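Local coordinates for protein transcription regulator AmtR (Mycobacterium smegmatis, PDB 5E57) that probably binds regulatory DNA through a predicted helix-turn-helix, acting as a TetR-family transcription regulator in nitrogen control, at residues A[13-18]-A[98-103]; A[94-99]-A[157-162]. All blocks are in the same frame, centred on the assembly; numbering follows the deposited sequence.

Interaction 1: residues A[13-18]-A[98-103]; sequences ILDAAA and AGRWNL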
loop_
_atom_site.group_PDB
_atom_site.type_symbol
_atom_site.label_atom_id
_atom_site.label_comp_id
_atom_site.label_asym_id
_atom_site.label_seq_id
_atom_site.Cartn_x
_atom_site.Cartn_y
_atom_site.Cartn_z
ATOM N N ILE A 13 -8.286 24.396 9.666
ATOM C CA ILE A 13 -6.894 24.164 9.921
ATOM C C ILE A 13 -6.580 22.753 9.498
ATOM O O ILE A 13 -5.581 22.557 8.781
ATOM C CB ILE A 13 -6.526 24.370 11.396
ATOM C CG1 ILE A 13 -6.645 25.846 11.740
ATOM C CG2 ILE A 13 -5.104 23.896 11.649
ATOM C CD1 ILE A 13 -6.790 26.074 13.239
ATOM N N LEU A 14 -7.421 21.808 9.896
ATOM C CA LEU A 14 -7.187 20.390 9.557
ATOM C C LEU A 14 -7.203 20.210 8.033
ATOM O O LEU A 14 -6.340 19.526 7.463
ATOM C CB LEU A 14 -8.218 19.477 10.230
ATOM C CG LEU A 14 -8.050 19.218 11.755
ATOM C CD1 LEU A 14 -9.327 18.564 12.254
ATOM C CD2 LEU A 14 -6.837 18.328 12.024
ATOM N N ASP A 15 -8.173 20.843 7.358
ATOM C CA ASP A 15 -8.276 20.714 5.921
ATOM C C ASP A 15 -7.055 21.297 5.211
ATOM O O ASP A 15 -6.571 20.716 4.220
ATOM C CB ASP A 15 -9.580 21.334 5.358
ATOM C CG ASP A 15 -9.662 21.208 3.804
ATOM O OD1 ASP A 15 -9.636 20.078 3.210
ATOM O OD2 ASP A 15 -9.752 22.258 3.163
ATOM N N ALA A 16 -6.599 22.479 5.672
ATOM C CA ALA A 16 -5.471 23.127 5.096
ATOM C C ALA A 16 -4.181 22.298 5.310
ATOM O O ALA A 16 -3.381 22.155 4.389
ATOM C CB ALA A 16 -5.330 24.540 5.670
ATOM N N ALA A 17 -4.002 21.749 6.509
ATOM C CA ALA A 17 -2.837 20.911 6.819
ATOM C C ALA A 17 -2.873 19.592 6.023
ATOM O O ALA A 17 -1.802 19.079 5.607
ATOM C CB ALA A 17 -2.791 20.604 8.313
ATOM N N ALA A 18 -4.067 19.014 5.854
ATOM C CA ALA A 18 -4.129 17.695 5.116
ATOM C C ALA A 18 -3.646 17.926 3.686
ATOM O O ALA A 18 -2.954 17.136 3.080
ATOM C CB ALA A 18 -5.546 17.123 5.136
ATOM N N ALA A 98 -12.988 8.349 0.382
ATOM C CA ALA A 98 -13.863 9.517 0.381
ATOM C C ALA A 98 -13.127 10.723 0.851
ATOM O O ALA A 98 -13.615 11.819 0.764
ATOM C CB ALA A 98 -15.080 9.305 1.253
ATOM N N GLY A 99 -11.949 10.558 1.375
ATOM C CA GLY A 99 -11.263 11.737 1.834
ATOM C C GLY A 99 -11.140 12.816 0.742
ATOM O O GLY A 99 -10.907 12.521 -0.417
ATOM N N ARG A 100 -11.284 14.077 1.090
ATOM C CA ARG A 100 -10.824 15.096 0.163
ATOM C C ARG A 100 -9.296 14.936 -0.171
ATOM O O ARG A 100 -8.870 15.143 -1.290
ATOM C CB ARG A 100 -11.103 16.459 0.769
ATOM C CG ARG A 100 -10.520 17.590 -0.052
ATOM C CD ARG A 100 -11.267 17.807 -1.346
ATOM N NE ARG A 100 -10.610 18.821 -2.176
ATOM C CZ ARG A 100 -9.600 18.589 -3.011
ATOM N NH1 ARG A 100 -9.087 17.364 -3.133
ATOM N NH2 ARG A 100 -9.091 19.594 -3.722
ATOM N N TRP A 101 -8.500 14.501 0.807
ATOM C CA TRP A 101 -7.060 14.381 0.696
ATOM C C TRP A 101 -6.626 12.963 1.074
ATOM O O TRP A 101 -7.266 12.282 1.840
ATOM C CB TRP A 101 -6.339 15.417 1.589
ATOM C CG TRP A 101 -6.799 16.821 1.327
ATOM C CD1 TRP A 101 -7.577 17.583 2.123
ATOM C CD2 TRP A 101 -6.535 17.593 0.163
ATOM N NE1 TRP A 101 -7.753 18.808 1.573
ATOM C CE2 TRP A 101 -7.157 18.838 0.344
ATOM C CE3 TRP A 101 -5.806 17.355 -1.007
ATOM C CZ2 TRP A 101 -7.105 19.867 -0.615
ATOM C CZ3 TRP A 101 -5.732 18.372 -1.968
ATOM C CH2 TRP A 101 -6.404 19.620 -1.775
ATOM N N ASN A 102 -5.535 12.503 0.504
ATOM C CA ASN A 102 -5.155 11.106 0.681
ATOM C C ASN A 102 -4.348 10.888 1.969
ATOM O O ASN A 102 -3.172 10.555 1.927
ATOM C CB ASN A 102 -4.378 10.629 -0.580
ATOM C CG ASN A 102 -4.109 9.132 -0.587
ATOM O OD1 ASN A 102 -4.839 8.357 0.023
ATOM N ND2 ASN A 102 -3.075 8.719 -1.322
ATOM N N LEU A 103 -5.006 11.023 3.122
ATOM C CA LEU A 103 -4.283 11.041 4.445
ATOM C C LEU A 103 -3.580 9.742 4.746
ATOM O O LEU A 103 -2.583 9.714 5.389
ATOM C CB LEU A 103 -5.229 11.355 5.588
ATOM C CG LEU A 103 -5.901 12.740 5.481
ATOM C CD1 LEU A 103 -7.118 12.812 6.413
ATOM C CD2 LEU A 103 -4.871 13.857 5.693
#
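W101 reaches from the loop after helix 82-98 to helix 9-23 and meets D15 and A18 there. Taken from its root outward, the W101 side chain starts beside A18: its CB lies 4.0 Å from A18 CB. With CG anti to the carbonyl carbon (chi1 -54°), CG still rests against the alanine. One atom further, W101 CD1 sits 3.7 Å from A18 CB and also nears the carboxylate. At NE1 the contact turns polar, for W101 NE1 donates to D15 OD1 at 2.8 Å, with an N-H...O angle of 146°. The acceptor lies almost in the indole plane, 8° out of it, whereas the donor stands well above the carboxylate plane; the bond is bent at the hydrogen. R100 lies along one face of the indole: its CG sits 3.4 Å above the plane on the five-membered-ring side, near NE1, and its guanidinium reaches the six-membered ring at CH2. L103 closes the apolar end, its CD2 pressed against A18 CB at 3.4 Å, tighter than usual for two carbons. The helix belongs to the N-terminal three-helix DNA-binding domain of the TetR fold, and the loop to the larger helical domain. W101 thus joins the two domains by a directional N-H bond at its ring edge and by packing of CB, CG and CD1 on A18, with L103 adding to the apolar part.

Interaction 2: residues A[94-99]-A[157-162]; sequences SQLCAG and ESVINS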
loop_
_atom_site.group_PDB
_atom_site.type_symbol
_atom_site.label_atom_id
_atom_site.label_comp_id
_atom_site.label_asym_id
_atom_site.label_seq_id
_atom_site.Cartn_x
_atom_site.Cartn_y
_atom_site.Cartn_z
ATOM N N SER A 94 -14.256 2.471 1.531
ATOM C CA SER A 94 -15.022 3.696 1.190
ATOM C C SER A 94 -14.554 4.943 1.895
ATOM O O SER A 94 -14.357 6.025 1.255
ATOM C CB SER A 94 -16.483 3.524 1.461
ATOM O OG SER A 94 -16.977 2.355 0.814
ATOM N N GLN A 95 -14.365 4.863 3.215
ATOM C CA GLN A 95 -13.879 6.056 3.949
ATOM C C GLN A 95 -12.478 6.559 3.498
ATOM O O GLN A 95 -12.243 7.779 3.388
ATOM C CB GLN A 95 -13.848 5.768 5.448
ATOM C CG GLN A 95 -15.236 5.920 6.074
ATOM C CD GLN A 95 -15.181 6.421 7.515
ATOM O OE1 GLN A 95 -16.205 6.822 8.105
ATOM N NE2 GLN A 95 -13.977 6.393 8.096
ATOM N N LEU A 96 -11.564 5.629 3.241
ATOM C CA LEU A 96 -10.258 5.989 2.676
ATOM C C LEU A 96 -10.384 6.572 1.273
ATOM O O LEU A 96 -9.563 7.399 0.877
ATOM C CB LEU A 96 -9.295 4.811 2.645
ATOM C CG LEU A 96 -8.856 4.212 3.994
ATOM C CD1 LEU A 96 -7.938 3.015 3.819
ATOM C CD2 LEU A 96 -8.191 5.250 4.867
ATOM N N CYS A 97 -11.379 6.145 0.505
ATOM C CA CYS A 97 -11.607 6.750 -0.822
ATOM C C CYS A 97 -12.300 8.081 -0.714
ATOM O O CYS A 97 -12.209 8.873 -1.640
ATOM C CB CYS A 97 -12.459 5.872 -1.725
ATOM S SG CYS A 97 -11.582 4.415 -2.214
ATOM N N ALA A 98 -12.988 8.349 0.382
ATOM C CA ALA A 98 -13.863 9.517 0.381
ATOM C C ALA A 98 -13.127 10.723 0.851
ATOM O O ALA A 98 -13.615 11.819 0.764
ATOM C CB ALA A 98 -15.080 9.305 1.253
ATOM N N GLY A 99 -11.949 10.558 1.375
ATOM C CA GLY A 99 -11.263 11.737 1.834
ATOM C C GLY A 99 -11.140 12.816 0.742
ATOM O O GLY A 99 -10.907 12.521 -0.417
ATOM N N GLU A 157 -6.004 -1.018 2.525
ATOM C CA GLU A 157 -5.021 0.054 2.543
ATOM C C GLU A 157 -4.468 0.341 1.145
ATOM O O GLU A 157 -4.005 1.448 0.882
ATOM C CB GLU A 157 -3.885 -0.222 3.600
ATOM C CG GLU A 157 -4.472 -0.055 5.039
ATOM C CD GLU A 157 -3.466 0.383 6.074
ATOM O OE1 GLU A 157 -2.268 0.139 5.830
ATOM O OE2 GLU A 157 -3.887 0.922 7.159
ATOM N N SER A 158 -4.583 -0.610 0.228
ATOM C CA SER A 158 -4.127 -0.346 -1.133
ATOM C C SER A 158 -4.876 0.777 -1.805
ATOM O O SER A 158 -4.396 1.388 -2.778
ATOM C CB SER A 158 -4.132 -1.597 -1.998
ATOM O OG SER A 158 -5.386 -1.838 -2.530
ATOM N N VAL A 159 -6.025 1.144 -1.303
ATOM C CA VAL A 159 -6.749 2.277 -1.970
ATOM C C VAL A 159 -5.946 3.605 -1.889
ATOM O O VAL A 159 -6.094 4.499 -2.742
ATOM C CB VAL A 159 -8.229 2.401 -1.527
ATOM C CG1 VAL A 159 -8.920 1.059 -1.552
ATOM C CG2 VAL A 159 -8.376 3.033 -0.152
ATOM N N ILE A 160 -5.126 3.699 -0.844
ATOM C CA ILE A 160 -4.240 4.828 -0.620
ATOM C C ILE A 160 -3.243 4.921 -1.796
ATOM O O ILE A 160 -3.104 5.986 -2.396
ATOM C CB ILE A 160 -3.455 4.726 0.673
ATOM C CG1 ILE A 160 -4.324 4.804 1.929
ATOM C CG2 ILE A 160 -2.399 5.842 0.745
ATOM C CD1 ILE A 160 -3.667 4.061 3.113
ATOM N N ASN A 161 -2.656 3.806 -2.154
ATOM C CA ASN A 161 -1.791 3.743 -3.327
ATOM C C ASN A 161 -2.556 4.044 -4.631
ATOM O O ASN A 161 -2.023 4.702 -5.507
ATOM C CB ASN A 161 -1.139 2.385 -3.424
ATOM C CG ASN A 161 -0.373 2.011 -2.154
ATOM O OD1 ASN A 161 0.855 2.029 -2.125
ATOM N ND2 ASN A 161 -1.109 1.676 -1.091
ATOM N N SER A 162 -3.797 3.571 -4.772
ATOM C CA SER A 162 -4.626 3.871 -5.972
ATOM C C SER A 162 -4.884 5.365 -6.116
ATOM O O SER A 162 -4.768 5.914 -7.210
ATOM C CB SER A 162 -5.971 3.140 -5.960
ATOM O OG SER A 162 -5.806 1.737 -5.935
#
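L96 and C97, on the last turn of helix 82-98, pack against V159 of helix 151-165 inside the all-helical C-terminal domain of this TetR-type fold, the part that in relatives holds the ligand pocket and the dimer interface. The two short helical segments run in nearly the same direction, crossing at -24° with their axes 8.9 Å apart at closest approach. The tight part is the meeting of L96 and V159, whose side chains cross at about a right angle. V159 CG2, set between its own backbone N and carbonyl carbon, points into the neighbouring helix and presses on L96 CB at 3.4 Å, closer than carbons usually come. The same methyl also touches L96 CD1, at 4.0 Å, so that it meets both the root and one tip of the leucine.

Away from this point the packing slackens. L96 CD1 only grazes the backbone at E157 CA, 4.3 Å away, and is 4.5 Å from I160 CG1. The carboxylate of E157 turns to other partners: it forms a salt bridge with R124, and a bound acetate, probably from the crystallisation liquor, lies close by. On the side of segment 157-162 facing the second subunit, S158, N161 and S162 pack on R154 of that subunit. Near the C-terminal end of helix 82-98, R163 donates to L96 O and G99 O, tying that end to helix 151-165. C97 completes the apolar patch, its SG resting 4.0 Å from V159 CB.

Overall arrangement
Interactions 1 and 2 follow each other along the chain: helix 82-98 packs on helix 151-165 in interaction 2, then runs out through A98 and G99, residues common to both interactions, into the loop that carries interaction 1. Their centres are about 13 Å apart. A probable hydrogen bond joins them directly, N102 ND2 to I160 O at 2.9 Å, so the loop that touches helix 9-23 is itself fastened to helix 151-165. Interaction 1 lies near the surface, about 14 Å from the chain centre, and interaction 2 is buried, about 6 Å from it. The acetate, about 3 Å from the E157 side chain, probably comes from the crystallisation liquor and lies on the interaction 2 side.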